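Uncharacterized protein (Parabacteroides merdae ATCC 43184, PDB 4OPW) is of unknown function but is a putative adhesin, with a head GIN domain related to auto-transporter adhesins that may act in cell attachment. Local coordinates at residues F21-F26 against D61-V66; F32-S37 against T83-L88; K14-D19 against P41-T46. One frame throughout, in Å; residues are numbered along the deposited sequence. Where two conformers were deposited one is given.

Interaction 1 of 3, residues F21-F26 against D61-V66; sequences FNAIKF and DRVLTV
Arg62, in the turn before strand 63-66, begins the contact with its carbonyl: Asn22 N points at Arg62 O in the carbonyl plane, 2.8 Å away, and Ala23 N adds a weak second bond to the same oxygen. The Arg62 side chain, bent at chi3, crosses that of Asn22 obliquely, the amide and guanidinium planes 39° apart. Val63 pairs with Ala23 in parallel register, and Val63 CG2 rests on Ala23 CB at 4.0 Å. Leu64 carries the buried face. Its N bonds to Ala23 O at 2.8 Å from above the carbonyl plane, and its own O takes the N-H of Lys25 nearly along the C=O axis. With CG anti to the backbone N (chi1 165°), Leu64 runs beside Phe21, and Leu64 CD2 sits almost centrally over the ring, 3.8 Å from the Phe21 centroid, a CH-pi contact. Phe21 holds its ring there from the crowded position between N and carbonyl carbon (chi1 64°); beyond Leu64 lies Phe32. Thr65 lies beside Lys25 on the other face, its CA giving a C-H...O contact of 3.2 Å to Lys25 O. Val66 N makes a weak bond to the same oxygen. In-register parallel pairing with Leu64 and Phe21 turned inside is consistent with the right-handed parallel beta-helix of the pectate-lyase-like clan.

Interaction 2 of 3, residues F32-S37 against T83-L88; sequences FNYEQS and TNSKWL
Tyr34 OH donates to Ser85 OG at 2.7 Å, with the serine oxygen at the edge of the phenol ring and in its plane. Ser85 OG in turn donates to Trp87 O, so a relay of two hydroxyls ties the strand to the turn that follows it. Leu88 approaches the tyrosine tip to tip and sets CD2 over one face of the ring, offset toward the rim, 3.7 Å from Tyr34 CE2. Two residues further along the strand, Gln36, extended with CG anti to its backbone N (chi1 -165°), sends NE2 to Lys86 O at 2.8 Å; the carbonyl lies in the amide plane and is met on a lone pair. In the conformer described, Gln36 OE1 accepts from Lys106 N, so both ends of the amide are bonded. Beneath these side chains, strands 32-36 and 83-85 run parallel, as neighbouring strands do in the parallel beta-helix suggested by the family: Thr83 N to Asn33 O, Glu35 N to Thr83 O, a weak Ser85 N to Glu35 O, and Ser37 N to Ser85 O at 3.0 Å. On the face of Glu35, Asn84 ND2 bonds to Ser37 OG at 3.0 Å, tilted from the amide plane. Inward, Thr83 CG2 touches Phe32 CZ at 3.5 Å, while Thr83 OG1 turns to the carbonyl of His42. Farther out, Phe21 packs on Thr83 and Ser85, and Ile24 packs on Phe32, Tyr34 and Leu88.

Interaction 3 of 3, residues K14-D19 against P41-T46; sequences KKITID and PHIEIT
Five backbone hydrogen bonds join strand 14-17 and its continuation to segment 41-46, antiparallel with an angle of 162° between the strand directions. Lys14 with Ile45 and Ile16 with Ile43 are hydrogen-bonded pairs, each bonded in both directions; Ile16 N to Ile43 O, for example, is 3.0 Å. Past the strand end Ile18 N still reaches Pro41 O at 3.1 Å, but from above the carbonyl plane. Apolar packing gathers round Ile43. Its CG2, in the crowded position between N and carbonyl carbon, meets Ile16 CG1 alongside at 3.6 Å, and its CD1 meets Ile18 CD1 at 3.8 Å as the two chains cross. Ile18 CG2 also presses on Pro41 CB at 3.6 Å, and Ile57 of strand 55-60 closes over both Ile18 and Ile43. Lys15 and Glu44 form a non-hydrogen-bonded pair on the other face and cross obliquely, with Lys15 CE resting near His42 CB. Thr17 CG2 touches His42 NE2 at 3.6 Å. Polar contact between the charged ends is indirect: Lys15 NZ and Glu44 OE2 stand 4.5 Å apart, beyond a salt bridge, and two waters accept from the ammonium and donate to the carboxylate, one to OE2 and one weakly to OE1. The sheet edge is thus two-sided, with Ile43 and Ile45 buried on one face and a hydrated lysine-glutamate pair on the other, where solvent probably screens their attraction.

All three contacts lie on the same side of the chain's centre, near the N-terminal end of the elongated fold. Interactions 1 and 2 have centres about 11 Å apart, as do 2 and 3, while 1 and 3 are about 14 Å apart. Their segments alternate along the chain: 14-19, 21-26, 32-37, 41-46, 61-66, 83-88, so each contact interlocks with the others. Strand 80-85 joins interactions 2 and 3, lying parallel to 31-36 and antiparallel to 42-46. Interaction 1 belongs to a different sheet, which packs inward through Phe26 on Phe32 and Leu64 on Ile18. They lie at the N-terminal end of the stack, from which parallel strands continue toward the C-terminus.

Interaction 1 of 3, residues F21-F26 against D61-V66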
loop_
_atom_site.group_PDB
_atom_site.type_symbol
_atom_site.label_atom_id
_atom_site.label_comp_id
_atom_site.label_asym_id
_atom_site.label_seq_id
_atom_site.Cartn_x
_atom_site.Cartn_y
_atom_site.Cartn_z
ATOM N N PHE A 21 -11.023 12.544 8.987
ATOM C CA PHE A 21 -10.919 11.822 7.714
ATOM C C PHE A 21 -10.755 10.338 8.007
ATOM O O PHE A 21 -10.195 9.986 9.049
ATOM C CB PHE A 21 -9.778 12.353 6.816
ATOM C CG PHE A 21 -8.387 12.191 7.381
ATOM C CD1 PHE A 21 -7.649 11.029 7.146
ATOM C CD2 PHE A 21 -7.812 13.197 8.155
ATOM C CE1 PHE A 21 -6.375 10.861 7.704
ATOM C CE2 PHE A 21 -6.518 13.045 8.681
ATOM C CZ PHE A 21 -5.813 11.874 8.464
ATOM N N ASN A 22 -11.197 9.468 7.091
ATOM C CA ASN A 22 -11.006 8.023 7.276
ATOM C C ASN A 22 -10.393 7.410 5.992
ATOM O O ASN A 22 -10.272 6.189 5.871
ATOM C CB ASN A 22 -12.326 7.320 7.669
ATOM C CG ASN A 22 -13.420 7.418 6.628
ATOM O OD1 ASN A 22 -13.198 7.869 5.498
ATOM N ND2 ASN A 22 -14.635 7.010 7.005
ATOM N N ALA A 23 -10.019 8.277 5.024
ATOM C CA ALA A 23 -9.457 7.850 3.754
ATOM C C ALA A 23 -8.485 8.896 3.281
ATOM O O ALA A 23 -8.678 10.098 3.533
ATOM C CB ALA A 23 -10.566 7.623 2.718
ATOM N N ILE A 24 -7.405 8.442 2.627
ATOM C CA ILE A 24 -6.339 9.327 2.167
ATOM C C ILE A 24 -6.079 9.117 0.676
ATOM O O ILE A 24 -6.034 7.974 0.215
ATOM C CB ILE A 24 -5.029 9.079 2.990
ATOM C CG1 ILE A 24 -5.223 9.364 4.499
ATOM C CG2 ILE A 24 -3.841 9.922 2.428
ATOM C CD1 ILE A 24 -4.082 8.783 5.444
ATOM N N LYS A 25 -5.875 10.216 -0.057
ATOM C CA LYS A 25 -5.529 10.191 -1.480
ATOM C C LYS A 25 -4.485 11.247 -1.762
ATOM O O LYS A 25 -4.661 12.407 -1.390
ATOM C CB LYS A 25 -6.773 10.385 -2.360
ATOM C CG LYS A 25 -6.547 10.266 -3.862
ATOM C CD LYS A 25 -7.888 10.356 -4.590
ATOM C CE LYS A 25 -7.772 10.396 -6.092
ATOM N NZ LYS A 25 -9.103 10.547 -6.741
ATOM N N PHE A 26 -3.386 10.862 -2.407
ATOM C CA PHE A 26 -2.359 11.843 -2.786
ATOM C C PHE A 26 -1.531 11.281 -3.934
ATOM O O PHE A 26 -1.430 10.062 -4.098
ATOM C CB PHE A 26 -1.465 12.260 -1.587
ATOM C CG PHE A 26 -0.641 11.166 -0.928
ATOM C CD1 PHE A 26 -1.257 10.090 -0.296
ATOM C CD2 PHE A 26 0.740 11.289 -0.819
ATOM C CE1 PHE A 26 -0.503 9.085 0.317
ATOM C CE2 PHE A 26 1.495 10.313 -0.150
ATOM C CZ PHE A 26 0.867 9.197 0.377
ATOM N N ASP A 61 -16.323 14.369 2.185
ATOM C CA ASP A 61 -16.946 13.101 2.603
ATOM C C ASP A 61 -15.902 12.190 3.327
ATOM O O ASP A 61 -15.767 11.001 3.022
ATOM C CB ASP A 61 -17.582 12.391 1.375
ATOM C CG ASP A 61 -18.387 11.137 1.673
ATOM O OD1 ASP A 61 -18.992 11.064 2.768
ATOM O OD2 ASP A 61 -18.383 10.212 0.823
ATOM N N ARG A 62 -15.151 12.802 4.272
ATOM C CA ARG A 62 -14.105 12.184 5.109
ATOM C C ARG A 62 -12.909 11.624 4.279
ATOM O O ARG A 62 -12.098 10.874 4.820
ATOM C CB ARG A 62 -14.684 11.113 6.054
ATOM C CG ARG A 62 -15.524 11.742 7.179
ATOM C CD ARG A 62 -16.212 10.694 8.051
ATOM N NE ARG A 62 -17.237 9.960 7.311
ATOM C CZ ARG A 62 -17.795 8.828 7.724
ATOM N NH1 ARG A 62 -17.433 8.280 8.875
ATOM N NH2 ARG A 62 -18.712 8.226 6.976
ATOM N N VAL A 63 -12.765 12.048 3.006
ATOM C CA VAL A 63 -11.613 11.674 2.172
ATOM C C VAL A 63 -10.652 12.842 2.166
ATOM O O VAL A 63 -11.003 13.937 1.714
ATOM C CB VAL A 63 -11.992 11.246 0.730
ATOM C CG1 VAL A 63 -10.748 10.864 -0.080
ATOM C CG2 VAL A 63 -13.011 10.098 0.757
ATOM N N LEU A 64 -9.448 12.618 2.673
ATOM C CA LEU A 64 -8.425 13.645 2.693
ATOM C C LEU A 64 -7.567 13.565 1.427
ATOM O O LEU A 64 -7.014 12.506 1.119
ATOM C CB LEU A 64 -7.540 13.500 3.961
ATOM C CG LEU A 64 -6.202 14.287 3.948
ATOM C CD1 LEU A 64 -6.435 15.826 4.020
ATOM C CD2 LEU A 64 -5.309 13.869 5.112
ATOM N N THR A 65 -7.447 14.694 0.721
ATOM C CA THR A 65 -6.546 14.856 -0.420
ATOM C C THR A 65 -5.480 15.876 -0.034
ATOM O O THR A 65 -5.811 16.936 0.506
ATOM C CB THR A 65 -7.276 15.263 -1.726
ATOM O OG1 THR A 65 -8.171 14.213 -2.093
ATOM C CG2 THR A 65 -6.302 15.495 -2.899
ATOM N N VAL A 66 -4.204 15.553 -0.296
ATOM C CA VAL A 66 -3.103 16.503 -0.064
ATOM C C VAL A 66 -2.315 16.637 -1.374
ATOM O O VAL A 66 -2.059 15.647 -2.048
ATOM C CB VAL A 66 -2.186 16.098 1.150
ATOM C CG1 VAL A 66 -1.012 17.059 1.313
ATOM C CG2 VAL A 66 -2.979 16.026 2.457
#

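Interaction 2 of 3, residues F32-S37 against T83-L88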
loop_
_atom_site.group_PDB
_atom_site.type_symbol
_atom_site.label_atom_id
_atom_site.label_comp_id
_atom_site.label_asym_id
_atom_site.label_seq_id
_atom_site.Cartn_x
_atom_site.Cartn_y
_atom_site.Cartn_z
ATOM N N PHE A 32 4.519 10.896 3.406
ATOM C CA PHE A 32 3.289 10.975 4.194
ATOM C C PHE A 32 3.362 10.035 5.405
ATOM O O PHE A 32 3.412 8.813 5.241
ATOM C CB PHE A 32 2.057 10.645 3.308
ATOM C CG PHE A 32 0.719 11.090 3.859
ATOM C CD1 PHE A 32 0.196 10.516 5.013
ATOM C CD2 PHE A 32 -0.070 12.001 3.157
ATOM C CE1 PHE A 32 -1.046 10.924 5.521
ATOM C CE2 PHE A 32 -1.304 12.408 3.656
ATOM C CZ PHE A 32 -1.795 11.856 4.831
ATOM N N ASN A 33 3.406 10.620 6.617
ATOM C CA ASN A 33 3.525 9.911 7.890
ATOM C C ASN A 33 2.199 9.939 8.617
ATOM O O ASN A 33 1.680 11.016 8.933
ATOM C CB ASN A 33 4.654 10.547 8.732
ATOM C CG ASN A 33 5.989 10.393 8.033
ATOM O OD1 ASN A 33 6.357 9.290 7.612
ATOM N ND2 ASN A 33 6.687 11.494 7.757
ATOM N N TYR A 34 1.638 8.757 8.846
ATOM C CA TYR A 34 0.324 8.621 9.444
ATOM C C TYR A 34 0.340 7.833 10.733
ATOM O O TYR A 34 1.063 6.846 10.873
ATOM C CB TYR A 34 -0.647 7.923 8.430
ATOM C CG TYR A 34 -2.002 7.601 9.020
ATOM C CD1 TYR A 34 -2.997 8.574 9.102
ATOM C CD2 TYR A 34 -2.269 6.346 9.566
ATOM C CE1 TYR A 34 -4.209 8.316 9.744
ATOM C CE2 TYR A 34 -3.472 6.078 10.211
ATOM C CZ TYR A 34 -4.444 7.060 10.289
ATOM O OH TYR A 34 -5.618 6.761 10.930
ATOM N N GLU A 35 -0.521 8.248 11.660
ATOM C CA GLU A 35 -0.734 7.511 12.897
ATOM C C GLU A 35 -2.232 7.448 13.185
ATOM O O GLU A 35 -2.952 8.425 12.953
ATOM C CB GLU A 35 0.045 8.121 14.073
ATOM C CG GLU A 35 1.519 7.734 14.083
ATOM C CD GLU A 35 2.388 8.425 15.119
ATOM O OE1 GLU A 35 1.936 8.573 16.278
ATOM O OE2 GLU A 35 3.538 8.788 14.781
ATOM N N GLN A 36 -2.690 6.288 13.628
ATOM C CA GLN A 36 -4.086 6.084 14.013
ATOM C C GLN A 36 -4.177 6.315 15.519
ATOM O O GLN A 36 -3.497 5.632 16.294
ATOM C CB GLN A 36 -4.606 4.690 13.610
ATOM C CG GLN A 36 -6.143 4.596 13.675
ATOM C CD GLN A 36 -6.715 3.197 13.535
ATOM O OE1 GLN A 36 -6.038 2.251 13.134
ATOM N NE2 GLN A 36 -7.996 3.039 13.850
ATOM N N SER A 37 -4.970 7.320 15.935
ATOM C CA SER A 37 -5.097 7.650 17.352
ATOM C C SER A 37 -6.373 8.419 17.626
ATOM O O SER A 37 -6.965 8.965 16.697
ATOM C CB SER A 37 -3.905 8.485 17.819
ATOM O OG SER A 37 -3.974 9.812 17.313
ATOM N N THR A 83 0.227 13.410 9.920
ATOM C CA THR A 83 -1.153 13.626 10.385
ATOM C C THR A 83 -1.683 12.376 11.096
ATOM O O THR A 83 -1.020 11.338 11.115
ATOM C CB THR A 83 -2.053 14.072 9.208
ATOM O OG1 THR A 83 -3.297 14.561 9.700
ATOM C CG2 THR A 83 -2.253 12.981 8.161
ATOM N N ASN A 84 -2.852 12.490 11.708
ATOM C CA ASN A 84 -3.469 11.386 12.433
ATOM C C ASN A 84 -4.988 11.442 12.281
ATOM O O ASN A 84 -5.554 12.510 11.994
ATOM C CB ASN A 84 -3.072 11.425 13.941
ATOM C CG ASN A 84 -3.720 12.545 14.719
ATOM O OD1 ASN A 84 -3.445 13.729 14.482
ATOM N ND2 ASN A 84 -4.614 12.202 15.661
ATOM N N SER A 85 -5.644 10.299 12.514
ATOM C CA SER A 85 -7.097 10.197 12.517
ATOM C C SER A 85 -7.502 9.032 13.394
ATOM O O SER A 85 -6.691 8.140 13.642
ATOM C CB SER A 85 -7.642 10.029 11.103
ATOM O OG SER A 85 -7.394 8.732 10.593
ATOM N N LYS A 86 -8.759 9.014 13.829
ATOM C CA LYS A 86 -9.226 7.919 14.660
ATOM C C LYS A 86 -9.402 6.625 13.830
ATOM O O LYS A 86 -9.189 5.521 14.341
ATOM C CB LYS A 86 -10.538 8.328 15.342
ATOM C CG LYS A 86 -11.058 7.306 16.336
ATOM C CD LYS A 86 -12.182 7.857 17.217
ATOM C CE LYS A 86 -12.791 6.724 18.015
ATOM N NZ LYS A 86 -13.825 7.213 18.982
ATOM N N TRP A 87 -9.845 6.775 12.592
ATOM C CA TRP A 87 -10.143 5.668 11.693
ATOM C C TRP A 87 -9.445 5.824 10.347
ATOM O O TRP A 87 -9.261 6.948 9.856
ATOM C CB TRP A 87 -11.657 5.586 11.464
ATOM C CG TRP A 87 -12.456 5.450 12.721
ATOM C CD1 TRP A 87 -13.194 6.420 13.336
ATOM C CD2 TRP A 87 -12.545 4.288 13.550
ATOM N NE1 TRP A 87 -13.769 5.917 14.480
ATOM C CE2 TRP A 87 -13.380 4.614 14.641
ATOM C CE3 TRP A 87 -11.989 2.996 13.482
ATOM C CZ2 TRP A 87 -13.713 3.683 15.640
ATOM C CZ3 TRP A 87 -12.336 2.067 14.456
ATOM C CH2 TRP A 87 -13.162 2.424 15.537
ATOM N N LEU A 88 -9.101 4.684 9.725
ATOM C CA LEU A 88 -8.515 4.678 8.385
ATOM C C LEU A 88 -8.995 3.437 7.631
ATOM O O LEU A 88 -8.667 2.322 8.020
ATOM C CB LEU A 88 -6.986 4.748 8.396
ATOM C CG LEU A 88 -6.328 4.862 7.012
ATOM C CD1 LEU A 88 -6.622 6.220 6.359
ATOM C CD2 LEU A 88 -4.841 4.588 7.088
#

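Interaction 3 of 3, residues K14-D19 against P41-T46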
loop_
_atom_site.group_PDB
_atom_site.type_symbol
_atom_site.label_atom_id
_atom_site.label_comp_id
_atom_site.label_asym_id
_atom_site.label_seq_id
_atom_site.Cartn_x
_atom_site.Cartn_y
_atom_site.Cartn_z
ATOM N N LYS A 14 4.677 23.963 9.251
ATOM C CA LYS A 14 3.453 24.561 9.781
ATOM C C LYS A 14 2.529 23.453 10.261
ATOM O O LYS A 14 2.320 22.464 9.550
ATOM C CB LYS A 14 2.753 25.443 8.752
ATOM C CG LYS A 14 3.527 26.719 8.408
ATOM C CD LYS A 14 2.739 27.578 7.418
ATOM C CE LYS A 14 3.524 28.759 6.899
ATOM N NZ LYS A 14 3.712 29.807 7.938
ATOM N N LYS A 15 1.960 23.640 11.462
ATOM C CA LYS A 15 1.078 22.674 12.076
ATOM C C LYS A 15 -0.279 23.318 12.356
ATOM O O LYS A 15 -0.362 24.378 12.988
ATOM C CB LYS A 15 1.704 22.121 13.364
ATOM C CG LYS A 15 0.880 21.013 14.019
ATOM C CD LYS A 15 1.565 20.520 15.277
ATOM C CE LYS A 15 1.022 19.192 15.735
ATOM N NZ LYS A 15 1.943 18.518 16.693
ATOM N N ILE A 16 -1.335 22.681 11.874
ATOM C CA ILE A 16 -2.693 23.190 12.084
ATOM C C ILE A 16 -3.588 22.035 12.490
ATOM O O ILE A 16 -3.213 20.863 12.342
ATOM C CB ILE A 16 -3.258 23.942 10.821
ATOM C CG1 ILE A 16 -3.386 22.982 9.601
ATOM C CG2 ILE A 16 -2.433 25.221 10.480
ATOM C CD1 ILE A 16 -4.178 23.515 8.393
ATOM N N THR A 17 -4.796 22.360 12.965
ATOM C CA THR A 17 -5.771 21.324 13.268
ATOM C C THR A 17 -6.331 20.840 11.947
ATOM O O THR A 17 -6.273 21.569 10.935
ATOM C CB THR A 17 -6.866 21.859 14.199
ATOM O OG1 THR A 17 -7.465 22.999 13.563
ATOM C CG2 THR A 17 -6.316 22.216 15.589
ATOM N N ILE A 18 -6.840 19.606 11.938
ATOM C CA ILE A 18 -7.464 19.049 10.742
ATOM C C ILE A 18 -8.777 18.380 11.121
ATOM O O ILE A 18 -8.896 17.826 12.215
ATOM C CB ILE A 18 -6.495 18.077 10.001
ATOM C CG1 ILE A 18 -7.010 17.734 8.578
ATOM C CG2 ILE A 18 -6.172 16.804 10.827
ATOM C CD1 ILE A 18 -6.012 16.879 7.703
ATOM N N ASP A 19 -9.759 18.420 10.193
ATOM C CA ASP A 19 -11.061 17.772 10.348
ATOM C C ASP A 19 -10.897 16.251 10.323
ATOM O O ASP A 19 -9.804 15.737 10.027
ATOM C CB ASP A 19 -12.017 18.215 9.219
ATOM C CG ASP A 19 -12.597 19.624 9.323
ATOM O OD1 ASP A 19 -12.499 20.235 10.410
ATOM O OD2 ASP A 19 -13.158 20.109 8.313
ATOM N N PRO A 41 -6.981 15.620 16.054
ATOM C CA PRO A 41 -6.237 15.522 14.796
ATOM C C PRO A 41 -5.586 16.831 14.372
ATOM O O PRO A 41 -6.184 17.924 14.440
ATOM C CB PRO A 41 -7.290 15.067 13.781
ATOM C CG PRO A 41 -8.376 14.435 14.623
ATOM C CD PRO A 41 -8.407 15.298 15.859
ATOM N N HIS A 42 -4.317 16.696 13.978
ATOM C CA HIS A 42 -3.507 17.770 13.428
ATOM C C HIS A 42 -2.885 17.323 12.118
ATOM O O HIS A 42 -2.774 16.119 11.848
ATOM C CB HIS A 42 -2.399 18.208 14.405
ATOM C CG HIS A 42 -2.905 18.972 15.588
ATOM N ND1 HIS A 42 -3.269 18.329 16.756
ATOM C CD2 HIS A 42 -3.066 20.306 15.755
ATOM C CE1 HIS A 42 -3.659 19.283 17.592
ATOM N NE2 HIS A 42 -3.565 20.488 17.035
ATOM N N ILE A 43 -2.454 18.305 11.314
ATOM C CA ILE A 43 -1.693 18.064 10.095
ATOM C C ILE A 43 -0.477 18.990 10.143
ATOM O O ILE A 43 -0.603 20.189 10.403
ATOM C CB ILE A 43 -2.510 18.146 8.781
ATOM C CG1 ILE A 43 -1.660 17.684 7.559
ATOM C CG2 ILE A 43 -3.176 19.520 8.567
ATOM C CD1 ILE A 43 -2.486 17.200 6.352
ATOM N N GLU A 44 0.699 18.401 9.946
ATOM C CA GLU A 44 1.966 19.111 9.960
ATOM C C GLU A 44 2.580 18.993 8.573
ATOM O O GLU A 44 2.773 17.877 8.071
ATOM C CB GLU A 44 2.850 18.492 11.058
ATOM C CG GLU A 44 4.079 19.300 11.402
ATOM C CD GLU A 44 4.796 18.788 12.636
ATOM O OE1 GLU A 44 5.128 17.582 12.680
ATOM O OE2 GLU A 44 5.047 19.603 13.552
ATOM N N ILE A 45 2.846 20.155 7.942
ATOM C CA ILE A 45 3.396 20.248 6.588
ATOM C C ILE A 45 4.776 20.860 6.617
ATOM O O ILE A 45 4.943 21.969 7.145
ATOM C CB ILE A 45 2.468 21.103 5.639
ATOM C CG1 ILE A 45 1.006 20.624 5.616
ATOM C CG2 ILE A 45 3.056 21.263 4.195
ATOM C CD1 ILE A 45 0.762 19.207 4.994
ATOM N N THR A 46 5.747 20.171 5.989
ATOM C CA THR A 46 7.092 20.697 5.759
ATOM C C THR A 46 7.275 20.829 4.248
ATOM O O THR A 46 7.171 19.832 3.518
ATOM C CB THR A 46 8.190 19.821 6.398
ATOM O OG1 THR A 46 7.898 19.668 7.775
ATOM C CG2 THR A 46 9.589 20.434 6.241
HETATM O O HOH W 1 2.807 16.726 14.305
HETATM O O HOH W 2 4.990 18.835 16.353
#